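Local coordinates for cyanate lyase C-terminal domain-containing protein (Tetranychus urticae, PDB 5UK3) that probably catalyses the bicarbonate-dependent breakdown of cyanate to ammonia and carbon dioxide, as cyanases do, at residues N57-I61 and Q62-R66; L71-S74 and H75-N79; G123-A127 and I128-I132. All blocks are in the same frame, centred on the assembly; numbering follows the deposited sequence.

Contact 1: residues N57-I61 and Q62-R66; sequences NCCDI and QLAHR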
ATOM      1  N   ASN I  57      20.099 -19.658   1.713  1.00 61.87           N
ATOM      2  CA  ASN I  57      21.533 -19.623   1.478  1.00 62.50           C
ATOM      3  C   ASN I  57      21.961 -20.972   0.876  1.00 61.00           C
ATOM      4  O   ASN I  57      21.177 -21.920   0.897  1.00 62.64           O
ATOM      5  CB  ASN I  57      22.272 -19.373   2.779  1.00 64.11           C
ATOM      6  CG  ASN I  57      22.818 -17.953   2.892  1.00 68.22           C
ATOM      7  OD1 ASN I  57      23.242 -17.363   1.902  1.00 72.23           O
ATOM      8  ND2 ASN I  57      22.767 -17.388   4.095  1.00 67.32           N
ATOM      9  N   CYS I  58      23.165 -21.061   0.337  1.00 60.12           N
ATOM     10  CA  CYS I  58      23.627 -22.300  -0.271  1.00 62.35           C
ATOM     11  C   CYS I  58      25.043 -22.625   0.167  1.00 64.42           C
ATOM     12  O   CYS I  58      25.722 -21.766   0.714  1.00 66.84           O
ATOM     13  CB  CYS I  58      23.542 -22.187  -1.795  1.00 63.71           C
ATOM     14  SG  CYS I  58      24.677 -20.982  -2.499  1.00 68.08           S
ATOM     15  N   CYS I  59      25.481 -23.866  -0.064  1.00 66.27           N
ATOM     16  CA  CYS I  59      26.848 -24.309   0.266  1.00 67.29           C
ATOM     17  C   CYS I  59      27.500 -24.956  -0.928  1.00 65.68           C
ATOM     18  O   CYS I  59      26.855 -25.141  -1.934  1.00 66.47           O
ATOM     19  CB  CYS I  59      26.812 -25.281   1.451  1.00 66.90           C
ATOM     20  SG  CYS I  59      25.771 -26.709   1.169  1.00 68.34           S
ATOM     21  N   ASP I  60      28.786 -25.272  -0.807  1.00 67.78           N
ATOM     22  CA  ASP I  60      29.502 -26.073  -1.814  1.00 72.06           C
ATOM     23  C   ASP I  60      29.091 -27.562  -1.726  1.00 72.78           C
ATOM     24  O   ASP I  60      28.455 -27.991  -0.757  1.00 69.10           O
ATOM     25  CB  ASP I  60      31.025 -25.879  -1.737  1.00 76.61           C
ATOM     26  CG  ASP I  60      31.641 -26.300  -0.390  1.00 82.53           C
ATOM     27  OD1 ASP I  60      31.132 -27.207   0.301  1.00 83.15           O
ATOM     28  OD2 ASP I  60      32.659 -25.671   0.019  1.00 92.48           O
ATOM     29  N   ILE I  61      29.457 -28.336  -2.745  1.00 77.25           N
ATOM     30  CA  ILE I  61      28.958 -29.723  -2.893  1.00 76.59           C
ATOM     31  C   ILE I  61      29.498 -30.639  -1.807  1.00 73.44           C
ATOM     32  O   ILE I  61      28.779 -31.501  -1.327  1.00 64.92           O
ATOM     33  CB  ILE I  61      29.240 -30.388  -4.273  1.00 81.85           C
ATOM     34  CG1 ILE I  61      28.995 -29.398  -5.441  1.00 95.21           C
ATOM     35  CG2 ILE I  61      28.303 -31.590  -4.444  1.00 80.37           C
ATOM     36  CD1 ILE I  61      29.273 -29.924  -6.861  1.00103.31           C
ATOM     37  N   GLN I  62      30.757 -30.442  -1.411  1.00 76.28           N
ATOM     38  CA  GLN I  62      31.339 -31.269  -0.371  1.00 75.96           C
ATOM     39  C   GLN I  62      30.637 -31.093   0.993  1.00 69.90           C
ATOM     40  O   GLN I  62      30.347 -32.079   1.663  1.00 72.18           O
ATOM     41  CB  GLN I  62      32.838 -31.119  -0.327  1.00 86.87           C
ATOM     42  CG  GLN I  62      33.379 -30.008   0.571  1.00104.06           C
ATOM     43  CD  GLN I  62      34.910 -29.954   0.560  1.00114.22           C
ATOM     44  OE1 GLN I  62      35.567 -30.979   0.345  1.00117.01           O
ATOM     45  NE2 GLN I  62      35.474 -28.753   0.757  1.00113.67           N
ATOM     46  N   LEU I  63      30.281 -29.876   1.382  1.00 64.38           N
ATOM     47  CA  LEU I  63      29.470 -29.713   2.575  1.00 61.27           C
ATOM     48  C   LEU I  63      28.077 -30.292   2.382  1.00 59.06           C
ATOM     49  O   LEU I  63      27.484 -30.873   3.299  1.00 57.40           O
ATOM     50  CB  LEU I  63      29.359 -28.242   2.995  1.00 64.06           C
ATOM     51  CG  LEU I  63      28.804 -28.036   4.417  1.00 62.34           C
ATOM     52  CD1 LEU I  63      29.853 -28.356   5.434  1.00 61.79           C
ATOM     53  CD2 LEU I  63      28.279 -26.629   4.620  1.00 63.78           C
ATOM     54  N   ALA I  64      27.504 -30.084   1.210  1.00 59.01           N
ATOM     55  CA  ALA I  64      26.176 -30.621   0.921  1.00 57.21           C
ATOM     56  C   ALA I  64      26.127 -32.127   1.158  1.00 59.20           C
ATOM     57  O   ALA I  64      25.154 -32.615   1.757  1.00 57.45           O
ATOM     58  CB  ALA I  64      25.758 -30.265  -0.493  1.00 57.20           C
ATOM     59  N   HIS I  65      27.134 -32.861   0.665  1.00 61.91           N
ATOM     60  CA  HIS I  65      27.182 -34.326   0.879  1.00 64.50           C
ATOM     61  C   HIS I  65      27.225 -34.654   2.365  1.00 60.58           C
ATOM     62  O   HIS I  65      26.484 -35.482   2.854  1.00 61.79           O
ATOM     63  CB  HIS I  65      28.365 -35.003   0.179  1.00 68.14           C
ATOM     64  CG  HIS I  65      28.215 -35.152  -1.301  1.00 74.93           C
ATOM     65  ND1 HIS I  65      27.087 -35.690  -1.890  1.00 76.94           N
ATOM     66  CD2 HIS I  65      29.086 -34.905  -2.312  1.00 80.46           C
ATOM     67  CE1 HIS I  65      27.245 -35.720  -3.202  1.00 81.48           C
ATOM     68  NE2 HIS I  65      28.447 -35.246  -3.485  1.00 86.34           N
ATOM     69  N   ARG I  66      28.051 -33.939   3.078  1.00 60.24           N
ATOM     70  CA  ARG I  66      28.155 -34.106   4.532  1.00 60.97           C
ATOM     71  C   ARG I  66      26.873 -33.797   5.304  1.00 59.59           C
ATOM     72  O   ARG I  66      26.558 -34.497   6.252  1.00 57.47           O
ATOM     73  CB  ARG I  66      29.281 -33.232   5.089  1.00 60.29           C
ATOM     74  CG  ARG I  66      30.577 -33.945   5.196  1.00 63.58           C
ATOM     75  CD  ARG I  66      31.519 -33.106   5.886  1.00 64.83           C
ATOM     76  NE  ARG I  66      31.582 -33.318   7.308  1.00 67.81           N
ATOM     77  CZ  ARG I  66      32.306 -32.562   8.102  1.00 72.73           C
ATOM     78  NH1 ARG I  66      32.299 -32.785   9.405  1.00 75.85           N
ATOM     79  NH2 ARG I  66      33.085 -31.590   7.587  1.00 76.76           N
TER
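An aspartate N-cap starts helix 61-70: Asp60 OD1 accepts from Leu63 N at 3.0 Å, and the amide meets the oxygen nearly along the C-O direction. The side chain reaches this NH because CG is tucked in over its own main chain, flanked by N and C (chi1 61°), which folds the short carboxylate back over the first turn. Its negative charge is probably also favoured by the positive end of the helix dipole, a reason why aspartate suits the place. The first helical bonds follow, Ala64 N to Asp60 O at 3.0 Å and His65 N to Ile61 O at 2.9 Å. The helix belongs to the N-terminal domain of the cyanase, of the helix-turn-helix class, and Cys59 joins its start to the interior of that domain. Cys59 CB rests on Leu63 CD2 at 3.7 Å, while SG lies 3.9 Å from Ala64 CB; a small thiol and a methyl fit where helices 46-53 and 78-82 close in, with Trp48 against Cys59 and Leu63, and Ala78 and Thr82 against Ala64. On the exposed flank Ile61 and His65 lie alongside each other, with Ile61 CG2 3.8 Å from His65 NE2.

Contact 2: residues L71-S74 and H75-N79; sequences LGIS and HEYAN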
ATOM      1  N   LEU I  71      22.089 -35.938   8.316  1.00 65.70           N
ATOM      2  CA  LEU I  71      20.677 -36.268   8.296  1.00 69.10           C
ATOM      3  C   LEU I  71      20.501 -37.671   7.712  1.00 77.20           C
ATOM      4  O   LEU I  71      21.465 -38.349   7.273  1.00 83.81           O
ATOM      5  CB  LEU I  71      19.949 -35.268   7.441  1.00 69.81           C
ATOM      6  CG  LEU I  71      20.127 -33.788   7.860  1.00 72.53           C
ATOM      7  CD1 LEU I  71      19.576 -32.826   6.819  1.00 72.23           C
ATOM      8  CD2 LEU I  71      19.468 -33.508   9.195  1.00 74.82           C
ATOM      9  N   GLY I  72      19.287 -38.172   7.723  1.00 81.95           N
ATOM     10  CA  GLY I  72      19.057 -39.530   7.140  1.00 86.40           C
ATOM     11  C   GLY I  72      19.312 -39.671   5.654  1.00 78.90           C
ATOM     12  O   GLY I  72      19.517 -40.773   5.181  1.00 86.00           O
ATOM     13  N   ILE I  73      19.323 -38.555   4.939  1.00 74.38           N
ATOM     14  CA  ILE I  73      18.967 -38.527   3.519  1.00 77.82           C
ATOM     15  C   ILE I  73      20.045 -38.881   2.499  1.00 74.30           C
ATOM     16  O   ILE I  73      21.226 -38.956   2.822  1.00 73.44           O
ATOM     17  CB  ILE I  73      18.379 -37.161   3.098  1.00 79.51           C
ATOM     18  CG1 ILE I  73      19.369 -36.065   3.312  1.00 83.67           C
ATOM     19  CG2 ILE I  73      17.105 -36.846   3.867  1.00 80.66           C
ATOM     20  CD1 ILE I  73      18.907 -34.774   2.714  1.00 89.57           C
ATOM     21  N   SER I  74      19.590 -39.160   1.286  1.00 73.74           N
ATOM     22  CA  SER I  74      20.449 -39.560   0.190  1.00 76.13           C
ATOM     23  C   SER I  74      21.297 -38.437  -0.368  1.00 76.67           C
ATOM     24  O   SER I  74      20.897 -37.284  -0.365  1.00 79.72           O
ATOM     25  CB  SER I  74      19.618 -40.184  -0.922  1.00 79.35           C
ATOM     26  OG  SER I  74      20.452 -40.693  -1.941  1.00 86.01           O
ATOM     27  N   HIS I  75      22.467 -38.796  -0.874  1.00 76.45           N
ATOM     28  CA  HIS I  75      23.391 -37.833  -1.439  1.00 73.71           C
ATOM     29  C   HIS I  75      22.786 -37.195  -2.673  1.00 74.51           C
ATOM     30  O   HIS I  75      23.229 -36.147  -3.116  1.00 80.67           O
ATOM     31  CB  HIS I  75      24.741 -38.473  -1.747  1.00 74.92           C
ATOM     32  CG  HIS I  75      24.664 -39.632  -2.688  1.00 76.43           C
ATOM     33  ND1 HIS I  75      24.428 -40.919  -2.262  1.00 77.47           N
ATOM     34  CD2 HIS I  75      24.802 -39.700  -4.032  1.00 77.41           C
ATOM     35  CE1 HIS I  75      24.418 -41.730  -3.303  1.00 79.46           C
ATOM     36  NE2 HIS I  75      24.643 -41.016  -4.390  1.00 78.60           N
ATOM     37  N   GLU I  76      21.774 -37.835  -3.232  1.00 75.51           N
ATOM     38  CA  GLU I  76      21.134 -37.312  -4.422  1.00 76.59           C
ATOM     39  C   GLU I  76      20.552 -35.931  -4.157  1.00 74.73           C
ATOM     40  O   GLU I  76      20.632 -35.062  -5.013  1.00 82.64           O
ATOM     41  CB  GLU I  76      20.097 -38.291  -4.940  1.00 82.54           C
ATOM     42  CG  GLU I  76      20.726 -39.602  -5.378  1.00 84.80           C
ATOM     43  CD  GLU I  76      21.803 -39.404  -6.424  1.00 88.30           C
ATOM     44  OE1 GLU I  76      22.617 -40.323  -6.627  1.00 87.31           O
ATOM     45  OE2 GLU I  76      21.838 -38.328  -7.050  1.00 91.69           O
ATOM     46  N   TYR I  77      19.976 -35.723  -2.979  1.00 74.10           N
ATOM     47  CA  TYR I  77      19.451 -34.359  -2.594  1.00 72.08           C
ATOM     48  C   TYR I  77      20.470 -33.257  -2.389  1.00 69.89           C
ATOM     49  O   TYR I  77      20.096 -32.090  -2.253  1.00 70.22           O
ATOM     50  CB  TYR I  77      18.532 -34.430  -1.355  1.00 72.99           C
ATOM     51  CG  TYR I  77      17.425 -35.435  -1.642  1.00 77.26           C
ATOM     52  CD1 TYR I  77      16.573 -35.262  -2.766  1.00 79.67           C
ATOM     53  CD2 TYR I  77      17.328 -36.625  -0.929  1.00 77.99           C
ATOM     54  CE1 TYR I  77      15.621 -36.204  -3.124  1.00 79.75           C
ATOM     55  CE2 TYR I  77      16.366 -37.568  -1.264  1.00 79.47           C
ATOM     56  CZ  TYR I  77      15.508 -37.349  -2.358  1.00 81.54           C
ATOM     57  OH  TYR I  77      14.541 -38.267  -2.689  1.00 81.23           O
ATOM     58  N   ALA I  78      21.754 -33.600  -2.366  1.00 70.34           N
ATOM     59  CA  ALA I  78      22.805 -32.600  -2.175  1.00 68.48           C
ATOM     60  C   ALA I  78      22.755 -31.443  -3.177  1.00 71.19           C
ATOM     61  O   ALA I  78      23.069 -30.330  -2.821  1.00 72.94           O
ATOM     62  CB  ALA I  78      24.168 -33.261  -2.205  1.00 68.15           C
ATOM     63  N   ASN I  79      22.339 -31.702  -4.411  1.00 79.54           N
ATOM     64  CA  ASN I  79      22.147 -30.643  -5.410  1.00 84.36           C
ATOM     65  C   ASN I  79      21.339 -29.432  -4.969  1.00 82.53           C
ATOM     66  O   ASN I  79      21.685 -28.309  -5.338  1.00 84.19           O
ATOM     67  CB  ASN I  79      21.494 -31.196  -6.699  1.00 92.82           C
ATOM     68  CG  ASN I  79      22.503 -31.394  -7.824  1.00107.72           C
ATOM     69  OD1 ASN I  79      23.593 -30.817  -7.823  1.00104.86           O
ATOM     70  ND2 ASN I  79      22.131 -32.212  -8.818  1.00120.26           N
TER
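Ser74 O accepts from Tyr77 N at 3.2 Å, closing a turn just before helix 78-82, in the N-terminal helix-turn-helix-class domain. The bond is bent, 139° at the hydrogen, and the donor stands well above the carbonyl plane, as the tight winding of the 3-10 turn 75-77 brings Tyr77 N back over the peptide. The next bond of the turn, from Ala78 N to His75 O, leads into the weakly bonded start of helix 78-82. Serine's side chain adds a weak ST turn, OG accepting from Glu76 N at 3.4 Å with an almost straight N-H direction. Serine suits this place because its short hydroxyl, anti to the backbone N (chi1 -174°), is turned toward the amides at the start of the turn. The same oxygen lies over one face of the His75 ring and 3.6 Å from Glu76 CG. Glu76 CG also lies over a face of that imidazole, toward its rim; His75 and Glu76, both exposed, suit a surface turn. Its other side is mostly apolar: Ile73 packs on Phe24 and Ala27 of helix 23-31 and on Cys68 of helix 61-70, while Ala78 meets Ala64, with His65 beside it. The branched isoleucine also reaches forward along the chain, crossing the tyrosine side chain at a slant, and its CD1 comes to 4.1 Å from Tyr77 CB.

Contact 3: residues G123-A127 and I128-I132; sequences GIMSA and IDCKI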
ATOM      1  N   GLY I 123      28.871   5.210   6.165  1.00 67.58           N
ATOM      2  CA  GLY I 123      28.721   3.962   5.449  1.00 65.97           C
ATOM      3  C   GLY I 123      27.535   3.175   5.977  1.00 65.32           C
ATOM      4  O   GLY I 123      26.583   3.744   6.528  1.00 67.32           O
ATOM      5  N   ILE I 124      27.626   1.867   5.803  1.00 63.57           N
ATOM      6  CA  ILE I 124      26.649   0.925   6.268  1.00 61.81           C
ATOM      7  C   ILE I 124      27.289  -0.343   6.787  1.00 61.48           C
ATOM      8  O   ILE I 124      28.455  -0.599   6.536  1.00 61.08           O
ATOM      9  CB  ILE I 124      25.766   0.482   5.119  1.00 61.82           C
ATOM     10  CG1 ILE I 124      26.593  -0.212   4.061  1.00 62.82           C
ATOM     11  CG2 ILE I 124      25.032   1.680   4.554  1.00 63.42           C
ATOM     12  CD1 ILE I 124      25.763  -1.092   3.232  1.00 63.21           C
ATOM     13  N   MET I 125      26.494  -1.141   7.474  1.00 63.57           N
ATOM     14  CA  MET I 125      26.897  -2.462   7.870  1.00 67.14           C
ATOM     15  C   MET I 125      26.262  -3.449   6.914  1.00 68.90           C
ATOM     16  O   MET I 125      25.049  -3.419   6.760  1.00 72.23           O
ATOM     17  CB  MET I 125      26.417  -2.764   9.282  1.00 68.55           C
ATOM     18  CG  MET I 125      26.910  -4.117   9.760  1.00 71.61           C
ATOM     19  SD  MET I 125      25.955  -4.773  11.123  1.00 72.17           S
ATOM     20  CE  MET I 125      24.707  -5.626  10.119  1.00 72.34           C
ATOM     21  N   SER I 126      27.086  -4.284   6.279  1.00 68.02           N
ATOM     22  CA  SER I 126      26.638  -5.194   5.264  1.00 69.25           C
ATOM     23  C   SER I 126      25.775  -6.292   5.850  1.00 69.94           C
ATOM     24  O   SER I 126      26.031  -6.757   6.956  1.00 67.64           O
ATOM     25  CB  SER I 126      27.826  -5.831   4.570  1.00 70.47           C
ATOM     26  OG  SER I 126      27.425  -6.438   3.335  1.00 68.88           O
ATOM     27  N   ALA I 127      24.746  -6.703   5.079  1.00 71.45           N
ATOM     28  CA  ALA I 127      23.894  -7.892   5.391  1.00 68.62           C
ATOM     29  C   ALA I 127      24.345  -9.130   4.604  1.00 68.75           C
ATOM     30  O   ALA I 127      23.827 -10.222   4.810  1.00 70.10           O
ATOM     31  CB  ALA I 127      22.434  -7.589   5.086  1.00 67.66           C
ATOM     32  N   ILE I 128      25.379  -8.960   3.787  1.00 69.30           N
ATOM     33  CA  ILE I 128      25.887  -9.993   2.933  1.00 71.18           C
ATOM     34  C   ILE I 128      27.093 -10.661   3.594  1.00 73.84           C
ATOM     35  O   ILE I 128      27.087 -11.880   3.809  1.00 79.28           O
ATOM     36  CB  ILE I 128      26.259  -9.387   1.588  1.00 71.44           C
ATOM     37  CG1 ILE I 128      25.083  -8.597   1.034  1.00 70.80           C
ATOM     38  CG2 ILE I 128      26.704 -10.454   0.621  1.00 73.58           C
ATOM     39  CD1 ILE I 128      23.792  -9.372   0.868  1.00 72.15           C
ATOM     40  N   ASP I 129      28.102  -9.881   3.945  1.00 73.05           N
ATOM     41  CA  ASP I 129      29.225 -10.370   4.732  1.00 75.53           C
ATOM     42  C   ASP I 129      28.887 -10.151   6.213  1.00 71.18           C
ATOM     43  O   ASP I 129      29.229  -9.134   6.806  1.00 69.23           O
ATOM     44  CB  ASP I 129      30.515  -9.625   4.346  1.00 80.34           C
ATOM     45  CG  ASP I 129      31.774 -10.161   5.073  1.00 84.54           C
ATOM     46  OD1 ASP I 129      31.648 -11.109   5.873  1.00 89.74           O
ATOM     47  OD2 ASP I 129      32.877  -9.607   4.845  1.00 84.98           O
ATOM     48  N   CYS I 130      28.235 -11.128   6.798  1.00 69.28           N
ATOM     49  CA  CYS I 130      27.607 -10.952   8.087  1.00 68.94           C
ATOM     50  C   CYS I 130      27.488 -12.283   8.832  1.00 68.31           C
ATOM     51  O   CYS I 130      26.989 -13.247   8.249  1.00 72.83           O
ATOM     52  CB  CYS I 130      26.228 -10.361   7.844  1.00 68.02           C
ATOM     53  SG  CYS I 130      25.557  -9.530   9.284  1.00 72.49           S
ATOM     54  N   LYS I 131      27.923 -12.341  10.079  1.00 65.84           N
ATOM     55  CA  LYS I 131      27.842 -13.548  10.888  1.00 68.06           C
ATOM     56  C   LYS I 131      26.883 -13.333  12.028  1.00 65.83           C
ATOM     57  O   LYS I 131      27.195 -12.617  12.980  1.00 68.20           O
ATOM     58  CB  LYS I 131      29.192 -13.923  11.498  1.00 73.01           C
ATOM     59  CG  LYS I 131      30.284 -14.173  10.509  1.00 78.87           C
ATOM     60  CD  LYS I 131      31.653 -14.309  11.178  1.00 85.68           C
ATOM     61  CE  LYS I 131      32.782 -14.325  10.129  1.00 92.01           C
ATOM     62  NZ  LYS I 131      33.735 -13.164  10.219  1.00 92.98           N
ATOM     63  N   ILE I 132      25.736 -13.983  11.975  1.00 64.36           N
ATOM     64  CA  ILE I 132      24.796 -13.965  13.071  1.00 63.72           C
ATOM     65  C   ILE I 132      25.165 -15.092  14.015  1.00 65.77           C
ATOM     66  O   ILE I 132      25.675 -16.111  13.612  1.00 66.34           O
ATOM     67  CB  ILE I 132      23.340 -14.210  12.644  1.00 65.56           C
ATOM     68  CG1 ILE I 132      22.953 -13.503  11.336  1.00 67.87           C
ATOM     69  CG2 ILE I 132      22.366 -13.819  13.751  1.00 63.64           C
ATOM     70  CD1 ILE I 132      23.182 -12.038  11.387  1.00 71.26           C
TER
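Strand 123-136 is interrupted at residues 127-129, where the backbone turns a corner, so that the extended stretches before and after it run in different directions. Ser126 and Ile128 meet at this bend in an ST turn: Ile128 N donates to Ser126 OG at 3.3 Å with an N-H...O angle of 160°. With OG anti to the backbone N (chi1 -164°), the hydroxyl is carried forward to this amide, 3.6 Å from Ile128 CB. Serine suits the spot because its hydroxyl is small enough to be buried and polar enough to satisfy an amide where the regular strand pattern fails. With an alanine at this position, Ile128 N would probably lose its hydroxyl partner and the bend would be less firmly fixed. The broken strand forms a beta hairpin with strand 141-152 in the C-terminal cyanase domain; Ser126 and Asp129 both pair through their backbones with Lys149, so the residues between them bulge out, and Lys131 pairs with Asp147 beyond the corner. Beneath the bend, Cys130 CB lies 3.7 Å from Ser126 O, and its sulfur is at a like distance from that oxygen. Met125 reaches the same thiol end-on: its chain is extended through chi2 and then bends at chi3 (88°), bringing CE to 4.1 Å from Cys130 SG. Flexible methionine and compact cysteine can thus fill a buried place together, both against Ile146 of the paired strand. Neighbouring subunits also pack here: Phe101 of the third subunit lies on Met125 and Tyr153 of the second on Ile128, while Asp129 OD1 forms a salt bridge with Arg141 NH2 of the third subunit.

Contacts 1, 2 and 3 follow one another along the chain without interleaving. Contact 1 starts helix 61-70 and contact 2 leads into helix 78-82, the next helix. Their centres are 10 Å apart, and His65 ND1 comes within 3.6 Å of His75 CB, so the first turns of helix 61-70 pack on the turn leading into helix 78-82. Both thus hold adjoining parts of one N-terminal helical domain. Contact 3, in the C-terminal domain's hairpin, has its centre about 22 Å from that of contact 1 and 31 Å from that of contact 2, and is buried at subunit interfaces of the ten-chain assembly. Contact 1 also reaches the second and third subunits, whereas contact 2 touches no other chain there.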